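Local coordinates for succinate-semialdehyde dehydrogenase (Streptococcus pyogenes MGAS1882, PDB 4OGD), which oxidises succinic semialdehyde to succinate and binds NADP+ as its cofactor, at residues F269-D273 against K274-R278; L282-K285 against V286-A290; N354-Y357 against Y358-I361; E376-E379 against V380-S384. All blocks are in the same frame, centred on the assembly; numbering follows the deposited sequence.

Contact 1. Residues F269-D273 against K274-R278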
loop_
_atom_site.group_PDB
_atom_site.type_symbol
_atom_site.label_atom_id
_atom_site.label_comp_id
_atom_site.label_asym_id
_atom_site.label_seq_id
_atom_site.Cartn_x
_atom_site.Cartn_y
_atom_site.Cartn_z
ATOM N N PHE A 269 29.988 0.762 6.226
ATOM C CA PHE A 269 30.531 1.698 7.187
ATOM C C PHE A 269 31.082 2.887 6.431
ATOM O O PHE A 269 31.916 2.723 5.548
ATOM C CB PHE A 269 31.640 1.040 8.005
ATOM C CG PHE A 269 31.138 0.008 8.976
ATOM C CD1 PHE A 269 30.461 0.395 10.127
ATOM C CD2 PHE A 269 31.339 -1.346 8.739
ATOM C CE1 PHE A 269 29.997 -0.553 11.038
ATOM C CE2 PHE A 269 30.867 -2.308 9.651
ATOM C CZ PHE A 269 30.199 -1.904 10.797
ATOM N N ILE A 270 30.600 4.077 6.756
ATOM C CA ILE A 270 31.059 5.278 6.074
ATOM C C ILE A 270 31.895 6.100 7.055
ATOM O O ILE A 270 31.399 6.519 8.098
ATOM C CB ILE A 270 29.863 6.064 5.526
ATOM C CG1 ILE A 270 29.098 5.185 4.524
ATOM C CG2 ILE A 270 30.318 7.337 4.845
ATOM C CD1 ILE A 270 27.900 5.879 3.896
ATOM N N VAL A 271 33.173 6.289 6.731
ATOM C CA VAL A 271 34.128 6.863 7.674
ATOM C C VAL A 271 34.904 8.014 7.036
ATOM O O VAL A 271 35.257 7.964 5.857
ATOM C CB VAL A 271 35.083 5.771 8.220
ATOM C CG1 VAL A 271 35.938 5.194 7.116
ATOM C CG2 VAL A 271 35.959 6.322 9.318
ATOM N N LEU A 272 35.136 9.065 7.813
ATOM C CA LEU A 272 35.883 10.224 7.336
ATOM C C LEU A 272 37.368 9.886 7.144
ATOM O O LEU A 272 37.912 9.043 7.856
ATOM C CB LEU A 272 35.680 11.395 8.301
ATOM C CG LEU A 272 34.219 11.841 8.359
ATOM C CD1 LEU A 272 33.893 12.599 9.627
ATOM C CD2 LEU A 272 33.907 12.702 7.153
ATOM N N ASP A 273 38.013 10.540 6.176
ATOM C CA ASP A 273 39.407 10.249 5.826
ATOM C C ASP A 273 40.332 10.220 7.045
ATOM O O ASP A 273 41.169 9.325 7.186
ATOM C CB ASP A 273 39.918 11.278 4.809
ATOM C CG ASP A 273 41.349 11.015 4.387
ATOM O OD1 ASP A 273 41.560 10.164 3.498
ATOM O OD2 ASP A 273 42.267 11.657 4.944
ATOM N N LYS A 274 40.151 11.204 7.924
ATOM C CA LYS A 274 40.918 11.351 9.158
ATOM C C LYS A 274 40.859 10.094 10.023
ATOM O O LYS A 274 41.839 9.729 10.698
ATOM C CB LYS A 274 40.339 12.539 9.939
ATOM C CG LYS A 274 40.974 12.816 11.285
ATOM C CD LYS A 274 40.342 14.045 11.927
ATOM C CE LYS A 274 41.115 14.481 13.166
ATOM N NZ LYS A 274 41.003 15.952 13.356
ATOM N N ASP A 275 39.709 9.425 9.989
ATOM C CA ASP A 275 39.432 8.299 10.878
ATOM C C ASP A 275 39.599 6.946 10.196
ATOM O O ASP A 275 39.399 5.896 10.819
ATOM C CB ASP A 275 37.995 8.394 11.400
ATOM C CG ASP A 275 37.749 9.637 12.231
ATOM O OD1 ASP A 275 38.640 10.041 13.012
ATOM O OD2 ASP A 275 36.651 10.216 12.101
ATOM N N TYR A 276 39.956 6.961 8.918
ATOM C CA TYR A 276 39.907 5.741 8.115
ATOM C C TYR A 276 40.855 4.632 8.586
ATOM O O TYR A 276 40.430 3.490 8.782
ATOM C CB TYR A 276 40.143 6.073 6.639
ATOM C CG TYR A 276 40.241 4.871 5.740
ATOM C CD1 TYR A 276 39.095 4.212 5.298
ATOM C CD2 TYR A 276 41.477 4.392 5.323
ATOM C CE1 TYR A 276 39.185 3.118 4.469
ATOM C CE2 TYR A 276 41.574 3.301 4.497
ATOM C CZ TYR A 276 40.426 2.667 4.072
ATOM O OH TYR A 276 40.530 1.574 3.243
ATOM N N ASP A 277 42.135 4.950 8.761
ATOM C CA ASP A 277 43.080 3.939 9.221
ATOM C C ASP A 277 42.700 3.407 10.601
ATOM O O ASP A 277 42.779 2.204 10.863
ATOM C CB ASP A 277 44.509 4.493 9.239
ATOM C CG ASP A 277 45.116 4.590 7.858
ATOM O OD1 ASP A 277 44.560 4.007 6.907
ATOM O OD2 ASP A 277 46.171 5.242 7.730
ATOM N N ARG A 278 42.271 4.311 11.473
ATOM C CA ARG A 278 41.843 3.954 12.819
ATOM C C ARG A 278 40.650 3.002 12.788
ATOM O O ARG A 278 40.610 2.018 13.528
ATOM C CB ARG A 278 41.502 5.216 13.611
ATOM C CG ARG A 278 41.107 4.968 15.049
ATOM C CD ARG A 278 40.640 6.248 15.692
ATOM N NE ARG A 278 40.330 6.063 17.100
ATOM C CZ ARG A 278 39.885 7.028 17.892
ATOM N NH1 ARG A 278 39.695 8.247 17.408
ATOM N NH2 ARG A 278 39.626 6.771 19.161
HETATM O O HOH W 1 34.600 9.048 10.636
HETATM O O HOH W 2 43.149 7.680 8.226
#
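The carbonyl oxygen D273 O is held by two donors. Y276 N gives it a nearly straight bond of 3.2 Å, with an N-H...O angle of 165°. A water reaches the same oxygen and accepts from D277 N, so it bridges D273 to the first turn of the helix. One residue earlier, D275 N donates to L272 O at 2.8 Å. A second water accepts from L272 N at 2.9 Å and donates to D275 OD2 at 2.8 Å. The chain is thereby closed into a tight turn. It joins strand 268-272 to helix 276-288 in the alpha/beta fold of the aldehyde dehydrogenases. The turn follows the C-terminal end of this central strand of the seven-stranded sheet, whose two neighbours run parallel to it. V271 packs against the turn with both methyls. Its chi1 of 64° puts CG1 between the backbone N and the carbonyl carbon and leaves CG2 anti to N. CG2 rests on D275 CB at 3.6 Å. CG1 meets the Y276 ring at its edge, 3.8 Å from CD1, and the two side chains cross at about a right angle. I368 of the neighbouring strand 365-371 touches both V271 and Y276. The D273 carboxylate turns to another partner: its OD1 forms a salt bridge with K370 of that strand.

Contact 2. Residues L282-K285 against V286-A290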
loop_
_atom_site.group_PDB
_atom_site.type_symbol
_atom_site.label_atom_id
_atom_site.label_comp_id
_atom_site.label_asym_id
_atom_site.label_seq_id
_atom_site.Cartn_x
_atom_site.Cartn_y
_atom_site.Cartn_z
ATOM N N LEU A 282 40.252 -0.875 13.999
ATOM C CA LEU A 282 39.236 -1.197 14.991
ATOM C C LEU A 282 38.320 -2.320 14.513
ATOM O O LEU A 282 38.058 -3.271 15.255
ATOM C CB LEU A 282 38.413 0.040 15.348
ATOM C CG LEU A 282 37.325 -0.188 16.395
ATOM C CD1 LEU A 282 37.953 -0.658 17.695
ATOM C CD2 LEU A 282 36.536 1.082 16.625
ATOM N N LEU A 283 37.830 -2.218 13.278
ATOM C CA LEU A 283 36.927 -3.243 12.753
ATOM C C LEU A 283 37.652 -4.588 12.616
ATOM O O LEU A 283 37.077 -5.652 12.871
ATOM C CB LEU A 283 36.313 -2.804 11.417
ATOM C CG LEU A 283 35.146 -3.671 10.924
ATOM C CD1 LEU A 283 33.940 -3.500 11.835
ATOM C CD2 LEU A 283 34.766 -3.333 9.485
ATOM N N THR A 284 38.925 -4.531 12.239
ATOM C CA THR A 284 39.759 -5.728 12.183
ATOM C C THR A 284 39.888 -6.384 13.558
ATOM O O THR A 284 39.738 -7.604 13.696
ATOM C CB THR A 284 41.154 -5.399 11.622
ATOM O OG1 THR A 284 41.021 -4.948 10.264
ATOM C CG2 THR A 284 42.049 -6.638 11.658
ATOM N N LYS A 285 40.145 -5.567 14.574
ATOM C CA LYS A 285 40.254 -6.050 15.949
ATOM C C LYS A 285 38.979 -6.764 16.375
ATOM O O LYS A 285 39.016 -7.869 16.925
ATOM C CB LYS A 285 40.522 -4.877 16.891
ATOM C CG LYS A 285 40.548 -5.251 18.371
ATOM C CD LYS A 285 40.568 -4.004 19.238
ATOM C CE LYS A 285 40.624 -4.332 20.714
ATOM N NZ LYS A 285 40.394 -3.106 21.525
ATOM N N VAL A 286 37.843 -6.135 16.096
ATOM C CA VAL A 286 36.545 -6.686 16.480
ATOM C C VAL A 286 36.239 -7.998 15.750
ATOM O O VAL A 286 35.792 -8.976 16.354
ATOM C CB VAL A 286 35.426 -5.650 16.213
ATOM C CG1 VAL A 286 34.050 -6.303 16.262
ATOM C CG2 VAL A 286 35.510 -4.499 17.217
ATOM N N PHE A 287 36.489 -8.009 14.445
ATOM C CA PHE A 287 36.244 -9.181 13.619
ATOM C C PHE A 287 37.126 -10.363 14.026
ATOM O O PHE A 287 36.719 -11.519 13.897
ATOM C CB PHE A 287 36.420 -8.828 12.134
ATOM C CG PHE A 287 35.159 -8.297 11.480
ATOM C CD1 PHE A 287 34.316 -7.427 12.158
ATOM C CD2 PHE A 287 34.827 -8.680 10.192
ATOM C CE1 PHE A 287 33.151 -6.944 11.548
ATOM C CE2 PHE A 287 33.668 -8.204 9.574
ATOM C CZ PHE A 287 32.837 -7.340 10.254
ATOM N N LYS A 288 38.320 -10.069 14.543
ATOM C CA LYS A 288 39.235 -11.119 14.993
ATOM C C LYS A 288 38.723 -11.885 16.202
ATOM O O LYS A 288 39.149 -13.015 16.449
ATOM C CB LYS A 288 40.610 -10.526 15.315
ATOM C CG LYS A 288 41.502 -10.388 14.091
ATOM C CD LYS A 288 42.760 -9.600 14.434
ATOM C CE LYS A 288 43.729 -9.575 13.269
ATOM N NZ LYS A 288 44.949 -8.788 13.612
ATOM N N THR A 289 37.805 -11.277 16.945
ATOM C CA THR A 289 37.283 -11.900 18.156
ATOM C C THR A 289 36.250 -12.980 17.876
ATOM O O THR A 289 35.872 -13.719 18.781
ATOM C CB THR A 289 36.669 -10.865 19.123
ATOM O OG1 THR A 289 35.463 -10.324 18.565
ATOM C CG2 THR A 289 37.652 -9.745 19.397
ATOM N N ALA A 290 35.804 -13.076 16.626
ATOM C CA ALA A 290 34.787 -14.058 16.252
ATOM C C ALA A 290 35.213 -15.496 16.514
ATOM O O ALA A 290 36.337 -15.896 16.196
ATOM C CB ALA A 290 34.396 -13.894 14.793
#
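L283 and F287 lie side by side, one helical turn apart, and point the same way. L283 CD1 sits off the plane of the ring, outward of its nearest atom, F287 CE1, at 3.5 Å. The next pair, T284 and K288, is arranged likewise. With OG1 beside the backbone N (chi1 -64°), T284 CG2 is left anti to it, and this methyl lies against the extended lysine chain, 3.7 Å from K288 CE. T284 OG1 bonds to K280 O. V286 turns CG2 back over the preceding turn, 3.4 Å from L282 O. The backbone beneath is regular. F287 N donates to L283 O at 2.9 Å and K288 N to T284 O at 3.0 Å. Further on, V286 O takes two donors. T289 OG1 donates to V286 O at 2.6 Å, in the carbonyl plane, and T289 N to the same V286 O at 3.1 Å. K285 leads off to a salt bridge with E248 of helix 244-256, where Y252 also touches V286. On the sheet side, I346 meets L283, T284 and F287. The pairing of side chains four residues apart is that of an amphipathic helix laid on the beta sheet of an alpha/beta domain.

Contact 3. Residues N354-Y357 against Y358-I361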
loop_
_atom_site.group_PDB
_atom_site.type_symbol
_atom_site.label_atom_id
_atom_site.label_comp_id
_atom_site.label_asym_id
_atom_site.label_seq_id
_atom_site.Cartn_x
_atom_site.Cartn_y
_atom_site.Cartn_z
ATOM N N ASN A 354 32.620 -0.793 -9.440
ATOM C CA ASN A 354 32.669 -2.111 -8.815
ATOM C C ASN A 354 31.242 -2.500 -8.445
ATOM O O ASN A 354 30.584 -1.781 -7.701
ATOM C CB ASN A 354 33.555 -2.055 -7.565
ATOM C CG ASN A 354 33.874 -3.430 -6.997
ATOM O OD1 ASN A 354 33.022 -4.314 -6.958
ATOM N ND2 ASN A 354 35.110 -3.607 -6.541
ATOM N N PRO A 355 30.750 -3.629 -8.974
ATOM C CA PRO A 355 29.354 -4.021 -8.737
ATOM C C PRO A 355 29.006 -4.091 -7.252
ATOM O O PRO A 355 27.886 -3.745 -6.867
ATOM C CB PRO A 355 29.280 -5.417 -9.355
ATOM C CG PRO A 355 30.327 -5.409 -10.410
ATOM C CD PRO A 355 31.449 -4.574 -9.864
ATOM N N ILE A 356 29.962 -4.515 -6.432
ATOM C CA ILE A 356 29.721 -4.682 -4.999
ATOM C C ILE A 356 29.493 -3.336 -4.266
ATOM O O ILE A 356 28.900 -3.298 -3.186
ATOM C CB ILE A 356 30.835 -5.571 -4.360
ATOM C CG1 ILE A 356 30.788 -6.976 -4.974
ATOM C CG2 ILE A 356 30.698 -5.668 -2.846
ATOM C CD1 ILE A 356 29.435 -7.688 -4.800
ATOM N N TYR A 357 29.911 -2.223 -4.875
ATOM C CA TYR A 357 29.626 -0.893 -4.327
ATOM C C TYR A 357 28.138 -0.730 -4.029
ATOM O O TYR A 357 27.763 -0.059 -3.068
ATOM C CB TYR A 357 30.066 0.194 -5.320
ATOM C CG TYR A 357 30.131 1.608 -4.762
ATOM C CD1 TYR A 357 28.998 2.418 -4.712
ATOM C CD2 TYR A 357 31.333 2.142 -4.320
ATOM C CE1 TYR A 357 29.065 3.719 -4.219
ATOM C CE2 TYR A 357 31.410 3.438 -3.829
ATOM C CZ TYR A 357 30.273 4.219 -3.776
ATOM O OH TYR A 357 30.379 5.509 -3.283
ATOM N N TYR A 358 27.298 -1.372 -4.839
ATOM C CA TYR A 358 25.851 -1.191 -4.756
ATOM C C TYR A 358 25.074 -2.460 -4.397
ATOM O O TYR A 358 23.845 -2.448 -4.425
ATOM C CB TYR A 358 25.306 -0.640 -6.084
ATOM C CG TYR A 358 25.798 0.749 -6.419
ATOM C CD1 TYR A 358 25.306 1.859 -5.744
ATOM C CD2 TYR A 358 26.748 0.952 -7.415
ATOM C CE1 TYR A 358 25.756 3.134 -6.047
ATOM C CE2 TYR A 358 27.200 2.220 -7.723
ATOM C CZ TYR A 358 26.695 3.306 -7.043
ATOM O OH TYR A 358 27.146 4.568 -7.344
ATOM N N GLN A 359 25.771 -3.546 -4.063
ATOM C CA GLN A 359 25.103 -4.825 -3.784
ATOM C C GLN A 359 25.049 -5.148 -2.305
ATOM O O GLN A 359 26.014 -4.916 -1.583
ATOM C CB GLN A 359 25.828 -5.978 -4.481
ATOM C CG GLN A 359 25.661 -6.018 -5.979
ATOM C CD GLN A 359 26.147 -7.324 -6.583
ATOM O OE1 GLN A 359 26.212 -8.362 -5.909
ATOM N NE2 GLN A 359 26.495 -7.279 -7.862
ATOM N N GLU A 360 23.929 -5.714 -1.862
ATOM C CA GLU A 360 23.815 -6.217 -0.493
ATOM C C GLU A 360 24.516 -7.564 -0.365
ATOM O O GLU A 360 24.226 -8.491 -1.126
ATOM C CB GLU A 360 22.336 -6.379 -0.120
ATOM C CG GLU A 360 22.107 -7.073 1.213
ATOM C CD GLU A 360 20.635 -7.261 1.525
ATOM O OE1 GLU A 360 19.863 -7.541 0.585
ATOM O OE2 GLU A 360 20.252 -7.119 2.707
ATOM N N ILE A 361 25.440 -7.671 0.592
ATOM C CA ILE A 361 26.083 -8.945 0.909
ATOM C C ILE A 361 25.464 -9.523 2.182
ATOM O O ILE A 361 25.617 -8.958 3.275
ATOM C CB ILE A 361 27.600 -8.790 1.112
ATOM C CG1 ILE A 361 28.264 -8.203 -0.136
ATOM C CG2 ILE A 361 28.225 -10.149 1.414
ATOM C CD1 ILE A 361 29.767 -8.000 0.021
#
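Y357 has CG anti to its backbone N (chi1 -166°), whereas Y358 turns CG beside its own N (chi1 -65°). These different torsions fold two adjacent tyrosines onto each other. The edge of Y357 points at the face of Y358, with Y357 CD1 over the ring centre and 3.4 Å from Y358 CZ. The stack is edge-to-face, with centroids 4.7 Å apart and planes at 59°. Y358 OH bonds to D383, and the Y357 ring makes a further edge-to-face pair with Y369.

The backbone is a short 3-10 turn opened by an Asx turn: I356 N donates to N354 OD1 at 3.1 Å. N354 ND2 donates to A321 O. Y358 N then donates to P355 O at 3.2 Å, and Q359 N makes a weak bond to I356 O. The turn lies in the loop between strands 345-348 and 365-371. Residues 360-361 begin the Glu-Ile-Phe-Gly-Pro motif of aldehyde dehydrogenases, whose glutamate contacts the nicotinamide ribose in relatives; here E360 OE2 makes a salt bridge with K267. The extended Q359 side chain runs alongside P355 and I356. Q359 NE2 sits 3.7 Å from P355 CB, and I356 CD1 packs 3.5 Å from Q359 OE1. That oxygen accepts a hydrogen bond from Q317. I356 CG2 meets I361 CD1 at 3.8 Å, the two isoleucines crossing at about a right angle. Q317 and A321 of helix 308-323 touch I356.

Contact 4. Residues E376-E379 against V380-S384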
loop_
_atom_site.group_PDB
_atom_site.type_symbol
_atom_site.label_atom_id
_atom_site.label_comp_id
_atom_site.label_asym_id
_atom_site.label_seq_id
_atom_site.Cartn_x
_atom_site.Cartn_y
_atom_site.Cartn_z
ATOM N N GLU A 376 29.685 14.493 1.952
ATOM C CA GLU A 376 29.907 13.318 1.118
ATOM C C GLU A 376 29.401 12.042 1.798
ATOM O O GLU A 376 28.901 11.144 1.127
ATOM C CB GLU A 376 31.379 13.189 0.738
ATOM C CG GLU A 376 31.657 12.060 -0.241
ATOM C CD GLU A 376 33.024 12.170 -0.863
ATOM O OE1 GLU A 376 34.024 12.055 -0.122
ATOM O OE2 GLU A 376 33.098 12.403 -2.094
ATOM N N ALA A 377 29.523 11.965 3.120
ATOM C CA ALA A 377 29.007 10.814 3.866
ATOM C C ALA A 377 27.527 10.619 3.568
ATOM O O ALA A 377 27.078 9.495 3.342
ATOM C CB ALA A 377 29.215 11.003 5.362
ATOM N N ILE A 378 26.787 11.724 3.571
ATOM C CA ILE A 378 25.350 11.699 3.290
ATOM C C ILE A 378 25.073 11.326 1.835
ATOM O O ILE A 378 24.227 10.479 1.554
ATOM C CB ILE A 378 24.704 13.055 3.634
ATOM C CG1 ILE A 378 24.763 13.286 5.151
ATOM C CG2 ILE A 378 23.255 13.123 3.122
ATOM C CD1 ILE A 378 24.604 14.728 5.558
ATOM N N GLU A 379 25.806 11.949 0.917
ATOM C CA GLU A 379 25.719 11.627 -0.511
ATOM C C GLU A 379 25.940 10.135 -0.783
ATOM O O GLU A 379 25.155 9.498 -1.499
ATOM C CB GLU A 379 26.748 12.452 -1.290
ATOM C CG GLU A 379 26.700 12.260 -2.806
ATOM C CD GLU A 379 25.551 13.010 -3.449
ATOM O OE1 GLU A 379 25.084 14.004 -2.851
ATOM O OE2 GLU A 379 25.117 12.610 -4.552
ATOM N N VAL A 380 27.003 9.576 -0.207
ATOM C CA VAL A 380 27.290 8.153 -0.373
ATOM C C VAL A 380 26.203 7.296 0.287
ATOM O O VAL A 380 25.718 6.338 -0.306
ATOM C CB VAL A 380 28.694 7.781 0.157
ATOM C CG1 VAL A 380 28.905 6.281 0.112
ATOM C CG2 VAL A 380 29.756 8.474 -0.676
ATOM N N ALA A 381 25.795 7.669 1.493
ATOM C CA ALA A 381 24.717 6.953 2.171
ATOM C C ALA A 381 23.464 6.854 1.299
ATOM O O ALA A 381 22.812 5.800 1.250
ATOM C CB ALA A 381 24.395 7.621 3.513
ATOM N N ASN A 382 23.148 7.940 0.592
ATOM C CA ASN A 382 21.921 8.003 -0.200
ATOM C C ASN A 382 22.088 7.498 -1.622
ATOM O O ASN A 382 21.093 7.312 -2.330
ATOM C CB ASN A 382 21.355 9.425 -0.212
ATOM C CG ASN A 382 20.826 9.841 1.137
ATOM O OD1 ASN A 382 20.542 8.992 1.977
ATOM N ND2 ASN A 382 20.676 11.150 1.354
ATOM N N ASP A 383 23.337 7.292 -2.043
ATOM C CA ASP A 383 23.597 6.723 -3.359
ATOM C C ASP A 383 23.446 5.213 -3.256
ATOM O O ASP A 383 24.428 4.469 -3.251
ATOM C CB ASP A 383 24.989 7.110 -3.866
ATOM C CG ASP A 383 25.261 6.618 -5.277
ATOM O OD1 ASP A 383 24.293 6.447 -6.051
ATOM O OD2 ASP A 383 26.453 6.411 -5.616
ATOM N N SER A 384 22.198 4.769 -3.164
ATOM C CA SER A 384 21.902 3.369 -2.889
ATOM C C SER A 384 20.542 3.024 -3.465
ATOM O O SER A 384 19.638 3.862 -3.471
ATOM C CB SER A 384 21.882 3.142 -1.378
ATOM O OG SER A 384 21.622 1.782 -1.067
#
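The flat amide of N382 turns one face toward I378. I378 O lies over that face, 3.5 Å from N382 CG. The methyl I378 CG2 lies on the same side, beyond the ND2 end, 3.7 Å from N382 ND2. Both ends of the amide are bonded outside: OD1 accepts from E408 N and ND2 donates to K406 O. A chi1 of -69° sets CG beside the backbone N, which lays the side chain alongside I378, one turn back. The two point the same way. This is the last turn of helix 374-382, which packs on the seven-stranded sheet through A377, V380 and A381, all touching I270 of strand 268-272. V380 N donates to E376 O at 2.8 Å, nearly straight at 171°. V380 CG2 also lies 3.3 Å from E376 O and meets E376 CG at 4.1 Å. N382 N bonds to I378 O at 2.9 Å. E379 O receives two weak bonds, from N382 N and D383 N. The helix gives way at D383, the centre of an inverse gamma turn. The guanidinium of R268 donates to V380 O and A381 O.

In the fold
Contacts 1 to 4 follow one another along the chain and all lie in the part of the fold built on the seven-stranded sheet. Contacts 1 and 2 share helix 276-288, with centres about 16 Å apart, and touch where F269 packs on L283. Contacts 1 and 4 have centres about 15 Å apart, and I270 packs on helix 374-382. Contact 3, in the loop before strand 365-371, has its centre about 14 Å from that of contact 4. The probable hydrogen bond of Y358 and D383 joins them. Strand 268-272 thus meets one helix through F269 and the other through I270, which makes the contacts parts of one helix-and-sheet unit of the aldehyde dehydrogenase fold.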